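Alcohol dehydrogenase, zinc-containing (Thermotoga maritima, PDB 1VJ0) probably catalyses the oxidation or reduction of a substrate as a zinc-containing, alcohol dehydrogenase-type oxidoreductase. Local coordinates at residues Val105-Ile110 / Ser327-Phe332; Ser179-Tyr184 / Val333-Ile338; Gly208-Val213 / Gln344-Leu349. One frame throughout, in Å; residues are numbered along the deposited sequence.

Interaction 1: residues Val105-Ile110 / Ser327-Phe332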
loop_
_atom_site.group_PDB
_atom_site.type_symbol
_atom_site.label_atom_id
_atom_site.label_comp_id
_atom_site.label_asym_id
_atom_site.label_seq_id
_atom_site.Cartn_x
_atom_site.Cartn_y
_atom_site.Cartn_z
ATOM N N VAL A 105 -11.215 -28.853 -0.221
ATOM C CA VAL A 105 -12.131 -27.793 0.068
ATOM C C VAL A 105 -12.096 -26.831 -1.133
ATOM O O VAL A 105 -11.237 -26.942 -2.016
ATOM C CB VAL A 105 -11.816 -27.054 1.383
ATOM C CG1 VAL A 105 -12.013 -27.968 2.534
ATOM C CG2 VAL A 105 -10.374 -26.495 1.393
ATOM N N TRP A 106 -13.076 -25.933 -1.190
ATOM C CA TRP A 106 -13.229 -25.089 -2.341
ATOM C C TRP A 106 -13.877 -23.776 -1.994
ATOM O O TRP A 106 -14.603 -23.628 -0.989
ATOM C CB TRP A 106 -14.053 -25.796 -3.450
ATOM C CG TRP A 106 -15.431 -26.211 -3.022
ATOM C CD1 TRP A 106 -16.584 -25.484 -3.169
ATOM C CD2 TRP A 106 -15.826 -27.442 -2.380
ATOM N NE1 TRP A 106 -17.648 -26.176 -2.656
ATOM C CE2 TRP A 106 -17.215 -27.373 -2.156
ATOM C CE3 TRP A 106 -15.145 -28.579 -1.969
ATOM C CZ2 TRP A 106 -17.931 -28.400 -1.545
ATOM C CZ3 TRP A 106 -15.855 -29.600 -1.345
ATOM C CH2 TRP A 106 -17.240 -29.500 -1.142
ATOM N N ASN A 107 -13.617 -22.806 -2.846
ATOM C CA ASN A 107 -14.287 -21.495 -2.728
ATOM C C ASN A 107 -15.748 -21.655 -3.222
ATOM O O ASN A 107 -16.009 -22.093 -4.353
ATOM C CB ASN A 107 -13.498 -20.430 -3.556
ATOM C CG ASN A 107 -14.035 -19.004 -3.418
ATOM O OD1 ASN A 107 -15.128 -18.761 -2.872
ATOM N ND2 ASN A 107 -13.244 -18.036 -3.919
ATOM N N ARG A 108 -16.700 -21.256 -2.385
ATOM C CA ARG A 108 -18.126 -21.351 -2.734
ATOM C C ARG A 108 -18.536 -20.516 -3.932
ATOM O O ARG A 108 -19.513 -20.825 -4.608
ATOM C CB ARG A 108 -18.960 -20.935 -1.508
ATOM C CG ARG A 108 -18.885 -19.474 -1.114
ATOM C CD ARG A 108 -19.867 -19.174 -0.002
ATOM N NE ARG A 108 -19.884 -17.777 0.360
ATOM C CZ ARG A 108 -18.955 -17.200 1.110
ATOM N NH1 ARG A 108 -17.974 -17.892 1.584
ATOM N NH2 ARG A 108 -19.012 -15.907 1.384
ATOM N N GLY A 109 -17.779 -19.452 -4.208
ATOM C CA GLY A 109 -18.163 -18.477 -5.219
ATOM C C GLY A 109 -17.320 -18.567 -6.463
ATOM O O GLY A 109 -16.095 -18.758 -6.391
ATOM N N ILE A 110 -17.974 -18.481 -7.614
ATOM C CA ILE A 110 -17.281 -18.480 -8.907
ATOM C C ILE A 110 -17.623 -17.136 -9.540
ATOM O O ILE A 110 -18.783 -16.723 -9.520
ATOM C CB ILE A 110 -17.794 -19.602 -9.802
ATOM C CG1 ILE A 110 -17.390 -20.986 -9.228
ATOM C CG2 ILE A 110 -17.307 -19.417 -11.273
ATOM C CD1 ILE A 110 -17.922 -22.122 -10.085
ATOM N N SER A 327 -15.663 -12.627 0.191
ATOM C CA SER A 327 -14.246 -12.908 0.108
ATOM C C SER A 327 -13.999 -13.495 -1.241
ATOM O O SER A 327 -14.939 -13.882 -1.944
ATOM C CB SER A 327 -13.864 -13.918 1.174
ATOM O OG SER A 327 -14.713 -15.036 1.096
ATOM N N ASP A 328 -12.728 -13.574 -1.605
ATOM C CA ASP A 328 -12.324 -14.171 -2.848
ATOM C C ASP A 328 -11.334 -15.308 -2.618
ATOM O O ASP A 328 -11.083 -15.710 -1.493
ATOM C CB ASP A 328 -11.807 -13.092 -3.826
ATOM C CG ASP A 328 -10.534 -12.445 -3.385
ATOM O OD1 ASP A 328 -9.702 -13.043 -2.655
ATOM O OD2 ASP A 328 -10.259 -11.312 -3.779
ATOM N N THR A 329 -10.797 -15.856 -3.707
ATOM C CA THR A 329 -9.888 -16.975 -3.614
ATOM C C THR A 329 -8.579 -16.666 -2.891
ATOM O O THR A 329 -8.069 -17.535 -2.263
ATOM C CB THR A 329 -9.609 -17.508 -5.006
ATOM O OG1 THR A 329 -10.827 -18.060 -5.531
ATOM C CG2 THR A 329 -8.600 -18.645 -4.984
ATOM N N SER A 330 -8.065 -15.438 -2.958
ATOM C CA SER A 330 -6.898 -15.089 -2.172
ATOM C C SER A 330 -7.223 -15.156 -0.675
ATOM O O SER A 330 -6.436 -15.659 0.125
ATOM C CB SER A 330 -6.304 -13.717 -2.565
ATOM O OG SER A 330 -7.130 -12.622 -2.094
ATOM N N HIS A 331 -8.396 -14.695 -0.275
ATOM C CA HIS A 331 -8.763 -14.767 1.112
ATOM C C HIS A 331 -8.973 -16.211 1.560
ATOM O O HIS A 331 -8.614 -16.580 2.699
ATOM C CB HIS A 331 -10.040 -13.968 1.381
ATOM C CG HIS A 331 -9.967 -12.545 0.959
ATOM N ND1 HIS A 331 -10.918 -11.970 0.139
ATOM C CD2 HIS A 331 -9.038 -11.581 1.197
ATOM C CE1 HIS A 331 -10.604 -10.695 -0.070
ATOM N NE2 HIS A 331 -9.463 -10.433 0.553
ATOM N N PHE A 332 -9.590 -16.995 0.679
ATOM C CA PHE A 332 -9.809 -18.450 0.862
ATOM C C PHE A 332 -8.506 -19.208 1.251
ATOM O O PHE A 332 -8.404 -19.884 2.277
ATOM C CB PHE A 332 -10.493 -18.991 -0.430
ATOM C CG PHE A 332 -10.463 -20.492 -0.586
ATOM C CD1 PHE A 332 -11.133 -21.323 0.285
ATOM C CD2 PHE A 332 -9.752 -21.056 -1.596
ATOM C CE1 PHE A 332 -11.089 -22.729 0.098
ATOM C CE2 PHE A 332 -9.691 -22.448 -1.767
ATOM C CZ PHE A 332 -10.358 -23.260 -0.917
HETATM O O HOH W 1 -16.388 -16.367 -2.229
HETATM O O HOH W 2 -16.623 -15.294 2.916
#
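The chain leaves strand 103-106, turns through Asn-107 and Arg-108 and resumes as strand 109-110, and it is this turn that meets the N-terminal end of helix 329-340, with the CA atoms of Asn-107 and Thr-329 6.4 Å apart. Asn-107 carries the polar half of the contact. Its CG lies anti to the backbone N (chi1 -175°), which sends the amide across to the helix, where ND2 donates to Thr-329 OG1 at 2.9 Å, close to the amide plane; the same hydroxyl is also hydrogen-bonded to Asp-160. The other end of the amide, OD1, accepts from Gly-109 N in an Asx turn, the N-H aimed almost straight (170°) but from above the carbonyl plane. A water donating to both Asn-107 OD1 and Ser-327 O adds a third grip, so the amide is fixed at both ends and its rotation settled. On the helix side, Asp-328 is the N-cap: its OD1 takes the N-H of His-331 at 3.2 Å and the hydroxyl of Ser-330, while His-331 ND1 accepts from Asp-328 N, completing a capping box. Asp-328 OD2 forms a salt bridge with Lys-122 of the second subunit, which would probably help keep the carboxylate ionised. The apolar half belongs to Phe-332, whose ring, with CG anti to the backbone N (chi1 164°), lies against the end of strand 103-106. Asn-107 N stands over one ring face toward its rim, CE1 lies 3.6 Å from Trp-106 C, and Val-105 CG2 reaches Phe-332 CZ at 4.0 Å. From the turn itself, Arg-108 NH2 donates to a second water, also hydrogen-bonded to Ser-327 OG, and the arginine side chain passes those of the zinc ligands His-77 and Cys-178, nearest atoms about 4 Å apart.

Interaction 2: residues Ser179-Tyr184 / Val333-Ile338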
loop_
_atom_site.group_PDB
_atom_site.type_symbol
_atom_site.label_atom_id
_atom_site.label_comp_id
_atom_site.label_asym_id
_atom_site.label_seq_id
_atom_site.Cartn_x
_atom_site.Cartn_y
_atom_site.Cartn_z
ATOM N N SER A 179 -17.563 -17.745 7.378
ATOM C CA SER A 179 -17.289 -16.726 8.372
ATOM C C SER A 179 -15.789 -16.408 8.429
ATOM O O SER A 179 -15.402 -15.273 8.499
ATOM C CB SER A 179 -17.790 -17.211 9.741
ATOM O OG SER A 179 -17.298 -18.528 10.006
ATOM N N GLY A 180 -14.944 -17.415 8.337
ATOM C CA GLY A 180 -13.510 -17.205 8.420
ATOM C C GLY A 180 -12.877 -16.424 7.294
ATOM O O GLY A 180 -12.017 -15.565 7.544
ATOM N N ALA A 181 -13.299 -16.657 6.064
ATOM C CA ALA A 181 -12.744 -15.892 4.957
ATOM C C ALA A 181 -13.238 -14.445 4.902
ATOM O O ALA A 181 -12.508 -13.527 4.494
ATOM C CB ALA A 181 -12.976 -16.619 3.654
ATOM N N THR A 182 -14.472 -14.213 5.364
ATOM C CA THR A 182 -14.951 -12.863 5.465
ATOM C C THR A 182 -14.172 -12.119 6.565
ATOM O O THR A 182 -13.717 -10.986 6.351
ATOM C CB THR A 182 -16.478 -12.875 5.688
ATOM O OG1 THR A 182 -17.100 -13.401 4.532
ATOM C CG2 THR A 182 -17.014 -11.468 5.841
ATOM N N ALA A 183 -13.968 -12.752 7.726
ATOM C CA ALA A 183 -13.122 -12.153 8.757
ATOM C C ALA A 183 -11.682 -11.901 8.224
ATOM O O ALA A 183 -11.100 -10.851 8.443
ATOM C CB ALA A 183 -13.103 -13.046 10.034
ATOM N N TYR A 184 -11.115 -12.865 7.499
ATOM C CA TYR A 184 -9.811 -12.645 6.895
ATOM C C TYR A 184 -9.813 -11.419 5.988
ATOM O O TYR A 184 -8.926 -10.549 6.085
ATOM C CB TYR A 184 -9.195 -13.918 6.219
ATOM C CG TYR A 184 -7.824 -13.512 5.797
ATOM C CD1 TYR A 184 -6.813 -13.423 6.722
ATOM C CD2 TYR A 184 -7.590 -13.052 4.517
ATOM C CE1 TYR A 184 -5.582 -12.904 6.387
ATOM C CE2 TYR A 184 -6.344 -12.545 4.161
ATOM C CZ TYR A 184 -5.363 -12.465 5.097
ATOM O OH TYR A 184 -4.156 -11.925 4.734
ATOM N N VAL A 333 -7.490 -19.046 0.432
ATOM C CA VAL A 333 -6.240 -19.741 0.634
ATOM C C VAL A 333 -5.598 -19.307 1.964
ATOM O O VAL A 333 -5.125 -20.134 2.764
ATOM C CB VAL A 333 -5.317 -19.421 -0.586
ATOM C CG1 VAL A 333 -3.855 -19.632 -0.270
ATOM C CG2 VAL A 333 -5.755 -20.191 -1.788
ATOM N N LYS A 334 -5.583 -18.011 2.222
ATOM C CA LYS A 334 -4.948 -17.526 3.446
ATOM C C LYS A 334 -5.724 -17.919 4.697
ATOM O O LYS A 334 -5.156 -18.150 5.773
ATOM C CB LYS A 334 -4.726 -16.018 3.366
ATOM C CG LYS A 334 -3.900 -15.614 2.180
ATOM C CD LYS A 334 -3.848 -14.106 1.961
ATOM C CE LYS A 334 -3.137 -13.807 0.630
ATOM N NZ LYS A 334 -3.245 -12.364 0.120
ATOM N N THR A 335 -7.039 -17.997 4.566
ATOM C CA THR A 335 -7.896 -18.462 5.679
ATOM C C THR A 335 -7.635 -19.940 5.977
ATOM O O THR A 335 -7.533 -20.337 7.137
ATOM C CB THR A 335 -9.369 -18.252 5.318
ATOM O OG1 THR A 335 -9.621 -16.839 5.203
ATOM C CG2 THR A 335 -10.301 -18.772 6.407
ATOM N N VAL A 336 -7.549 -20.760 4.938
ATOM C CA VAL A 336 -7.218 -22.150 5.124
ATOM C C VAL A 336 -5.861 -22.267 5.826
ATOM O O VAL A 336 -5.734 -23.061 6.760
ATOM C CB VAL A 336 -7.240 -22.917 3.771
ATOM C CG1 VAL A 336 -6.609 -24.281 3.881
ATOM C CG2 VAL A 336 -8.652 -22.993 3.237
ATOM N N SER A 337 -4.864 -21.459 5.444
ATOM C CA SER A 337 -3.538 -21.541 6.126
ATOM C C SER A 337 -3.622 -21.190 7.620
ATOM O O SER A 337 -3.110 -21.937 8.475
ATOM C CB SER A 337 -2.479 -20.697 5.396
ATOM O OG SER A 337 -1.226 -20.719 6.091
ATOM N N ILE A 338 -4.275 -20.076 7.946
ATOM C CA ILE A 338 -4.422 -19.691 9.363
ATOM C C ILE A 338 -5.196 -20.753 10.138
ATOM O O ILE A 338 -4.825 -21.157 11.252
ATOM C CB ILE A 338 -5.093 -18.322 9.483
ATOM C CG1 ILE A 338 -4.147 -17.223 8.986
ATOM C CG2 ILE A 338 -5.463 -18.004 10.929
ATOM C CD1 ILE A 338 -4.921 -15.869 8.698
#
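Thr-335 sits at the tight centre of this crossing, pressed against the backbone of helix 170-188 where that helix offers little more than glycine and alanine. Its CG2, anti to the backbone N, comes to 3.6 Å from Gly-180 C; a beta carbon on Gly-180 would point toward the other helix and crowd this methyl, so the missing side chain suits the close approach. Thr-335 OG1 lies 3.1 Å from Tyr-184 CB and also touches Ala-181 CA, yet no hydrogen bond links the two segments. OG1 instead bonds to the carbonyl of His-331 one turn back in its own helix, so a buried polar atom is satisfied internally while its flank packs on carbon. Two helices meet here at a steep angle: the axes of the short segments approach to 9.0 Å, with 108° between their directions. Helix 170-188 also supplies Cys-178, a ligand of the zinc that Cys-55, His-77 and Glu-78 share, so one of the two crossing helices itself carries a zinc ligand, two residues before Gly-180. Away from the threonine the fit relaxes into longer side chains spread round the ring of Tyr-184. Lys-334 CB stands over one ring face, 4.1 Å from the centroid, in a CH-pi contact; the extended lysine chain then runs obliquely across, bringing CD 3.5 Å from Tyr-184 OH. Ile-338 is set nearly perpendicular to the tyrosine side chain, its CD1 3.7 Å from Tyr-184 CD1. This outer part is buried too, covered by a neighbouring subunit: Ala-195 of the third subunit packs on Tyr-184, Lys-334 and Ile-338, and the phenol hydroxyl is hydrogen-bonded to Ser-193 of that subunit. The ammonium of Lys-334 has a weak, long ion pair with Glu-192 of the same neighbour.

Interaction 3: residues Gly208-Val213 / Gln344-Leu349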
loop_
_atom_site.group_PDB
_atom_site.type_symbol
_atom_site.label_atom_id
_atom_site.label_comp_id
_atom_site.label_asym_id
_atom_site.label_seq_id
_atom_site.Cartn_x
_atom_site.Cartn_y
_atom_site.Cartn_z
ATOM N N GLY A 208 -16.904 -13.062 14.460
ATOM C CA GLY A 208 -16.086 -12.380 15.467
ATOM C C GLY A 208 -15.038 -13.298 16.093
ATOM O O GLY A 208 -13.876 -12.891 16.343
ATOM N N LEU A 209 -15.420 -14.545 16.313
ATOM C CA LEU A 209 -14.492 -15.537 16.886
ATOM C C LEU A 209 -13.327 -15.946 15.968
ATOM O O LEU A 209 -12.167 -16.023 16.417
ATOM C CB LEU A 209 -15.264 -16.733 17.382
ATOM C CG LEU A 209 -16.246 -16.478 18.540
ATOM C CD1 LEU A 209 -17.152 -17.667 18.678
ATOM C CD2 LEU A 209 -15.505 -16.214 19.848
ATOM N N PHE A 210 -13.583 -16.135 14.689
ATOM C CA PHE A 210 -12.481 -16.274 13.728
ATOM C C PHE A 210 -11.597 -15.032 13.733
ATOM O O PHE A 210 -10.383 -15.164 13.654
ATOM C CB PHE A 210 -12.994 -16.559 12.292
ATOM C CG PHE A 210 -13.046 -17.994 11.951
ATOM C CD1 PHE A 210 -14.152 -18.770 12.279
ATOM C CD2 PHE A 210 -11.979 -18.587 11.281
ATOM C CE1 PHE A 210 -14.181 -20.111 11.953
ATOM C CE2 PHE A 210 -12.027 -19.898 10.936
ATOM C CZ PHE A 210 -13.104 -20.677 11.297
ATOM N N GLY A 211 -12.212 -13.847 13.851
ATOM C CA GLY A 211 -11.496 -12.560 13.997
ATOM C C GLY A 211 -10.455 -12.617 15.108
ATOM O O GLY A 211 -9.341 -12.116 14.947
ATOM N N VAL A 212 -10.825 -13.224 16.247
ATOM C CA VAL A 212 -9.899 -13.371 17.390
ATOM C C VAL A 212 -8.642 -14.142 16.981
ATOM O O VAL A 212 -7.506 -13.668 17.180
ATOM C CB VAL A 212 -10.579 -14.068 18.615
ATOM C CG1 VAL A 212 -9.561 -14.372 19.731
ATOM C CG2 VAL A 212 -11.720 -13.155 19.180
ATOM N N VAL A 213 -8.829 -15.309 16.379
ATOM C CA VAL A 213 -7.724 -16.148 15.943
ATOM C C VAL A 213 -6.889 -15.495 14.828
ATOM O O VAL A 213 -5.649 -15.568 14.847
ATOM C CB VAL A 213 -8.263 -17.540 15.539
ATOM C CG1 VAL A 213 -7.201 -18.415 14.891
ATOM C CG2 VAL A 213 -8.873 -18.224 16.746
ATOM N N GLN A 344 -7.454 -26.980 16.781
ATOM C CA GLN A 344 -7.950 -27.297 18.103
ATOM C C GLN A 344 -8.722 -26.136 18.765
ATOM O O GLN A 344 -9.723 -26.361 19.442
ATOM C CB GLN A 344 -6.812 -27.764 19.001
ATOM C CG GLN A 344 -6.363 -29.219 18.741
ATOM C CD GLN A 344 -5.151 -29.597 19.592
ATOM O OE1 GLN A 344 -5.275 -30.411 20.526
ATOM N NE2 GLN A 344 -3.982 -28.957 19.314
ATOM N N LEU A 345 -8.259 -24.908 18.592
ATOM C CA LEU A 345 -9.020 -23.745 19.069
ATOM C C LEU A 345 -10.313 -23.600 18.309
ATOM O O LEU A 345 -11.355 -23.476 18.909
ATOM C CB LEU A 345 -8.182 -22.459 18.965
ATOM C CG LEU A 345 -6.970 -22.526 19.926
ATOM C CD1 LEU A 345 -6.265 -21.206 19.779
ATOM C CD2 LEU A 345 -7.337 -22.781 21.330
ATOM N N LEU A 346 -10.250 -23.630 16.977
ATOM C CA LEU A 346 -11.434 -23.368 16.160
ATOM C C LEU A 346 -12.464 -24.486 16.228
ATOM O O LEU A 346 -13.638 -24.229 15.996
ATOM C CB LEU A 346 -11.057 -23.054 14.720
ATOM C CG LEU A 346 -10.230 -21.744 14.634
ATOM C CD1 LEU A 346 -9.516 -21.583 13.298
ATOM C CD2 LEU A 346 -11.150 -20.558 14.841
ATOM N N SER A 347 -12.066 -25.707 16.596
ATOM C CA SER A 347 -13.076 -26.763 16.727
ATOM C C SER A 347 -14.008 -26.451 17.887
ATOM O O SER A 347 -15.106 -26.994 17.935
ATOM C CB SER A 347 -12.505 -28.183 16.906
ATOM O OG SER A 347 -11.630 -28.257 18.017
ATOM N N LYS A 348 -13.582 -25.605 18.825
ATOM C CA LYS A 348 -14.446 -25.226 19.916
ATOM C C LYS A 348 -15.758 -24.512 19.478
ATOM O O LYS A 348 -16.719 -24.445 20.237
ATOM C CB LYS A 348 -13.673 -24.364 20.932
ATOM C CG LYS A 348 -12.467 -25.075 21.606
ATOM C CD LYS A 348 -11.779 -24.140 22.610
ATOM C CE LYS A 348 -10.521 -24.762 23.171
ATOM N NZ LYS A 348 -10.832 -25.900 24.088
ATOM N N LEU A 349 -15.788 -23.960 18.295
ATOM C CA LEU A 349 -16.940 -23.271 17.777
ATOM C C LEU A 349 -18.050 -24.242 17.349
ATOM O O LEU A 349 -19.214 -23.863 17.308
ATOM C CB LEU A 349 -16.531 -22.421 16.590
ATOM C CG LEU A 349 -15.912 -21.055 16.856
ATOM C CD1 LEU A 349 -14.646 -21.136 17.658
ATOM C CD2 LEU A 349 -15.614 -20.368 15.531
#
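No hydrogen bond joins these two segments; everything between them is carbon against carbon, in two forms. The first is a CH-pi contact. Leu-346 CD2 stands over the middle of the Phe-210 ring, 4.0 Å from its centroid and only 7° off the normal, the two side chains being set nearly perpendicular. The second is apolar side-chain packing. CD1 of the same leucine touches Phe-210 CE2 at 3.8 Å. Val-213 and Leu-346 meet tip to tip through CG2 and CD2, 3.8 Å apart, so that this leucine methyl is shared between the valine and the ring. Leu-349 does similar double duty: its CD2 approaches Phe-210 CE1 obliquely at 3.9 Å, and its CG lies 4.0 Å from Leu-209 CD1 as those two side chains run alongside one another, pointing opposite ways. An alanine in place of Phe-210 would probably loosen the seat of both Leu-346 and Leu-349, since it removes the ring that each of them touches, along with the ring's packing on Ser-179 and Thr-339. Helix 206-217 carries Gly-208, last glycine of a GxGxxG-like pattern that follows strand 198-202; this strand-turn-helix unit, whose helix here packs against residues 346-349, is consistent with the dinucleotide-binding Rossmann fold of zinc-dependent dehydrogenases.

Along the chain the first partners come in the order 105-110, 179-184, 208-213, and the second partners follow in the same order, so all three contacts cross in sequence. Interactions 1 and 2 share helix 329-340, their centres about 9 Å apart, and touch where Ser-327 packs on Ala-181. Interaction 2 also touches interaction 3, centres about 11 Å apart, through Gly-180 and Phe-210, whereas interactions 1 and 3, centres about 19 Å apart, do not meet. Helix 170-188 lies at the middle of this row. Through helices 329-340 and 343-346 and the residues after them, the strand end, the helix carrying Cys-178 and the helix of the probable Rossmann unit are linked by a chain of buried contacts.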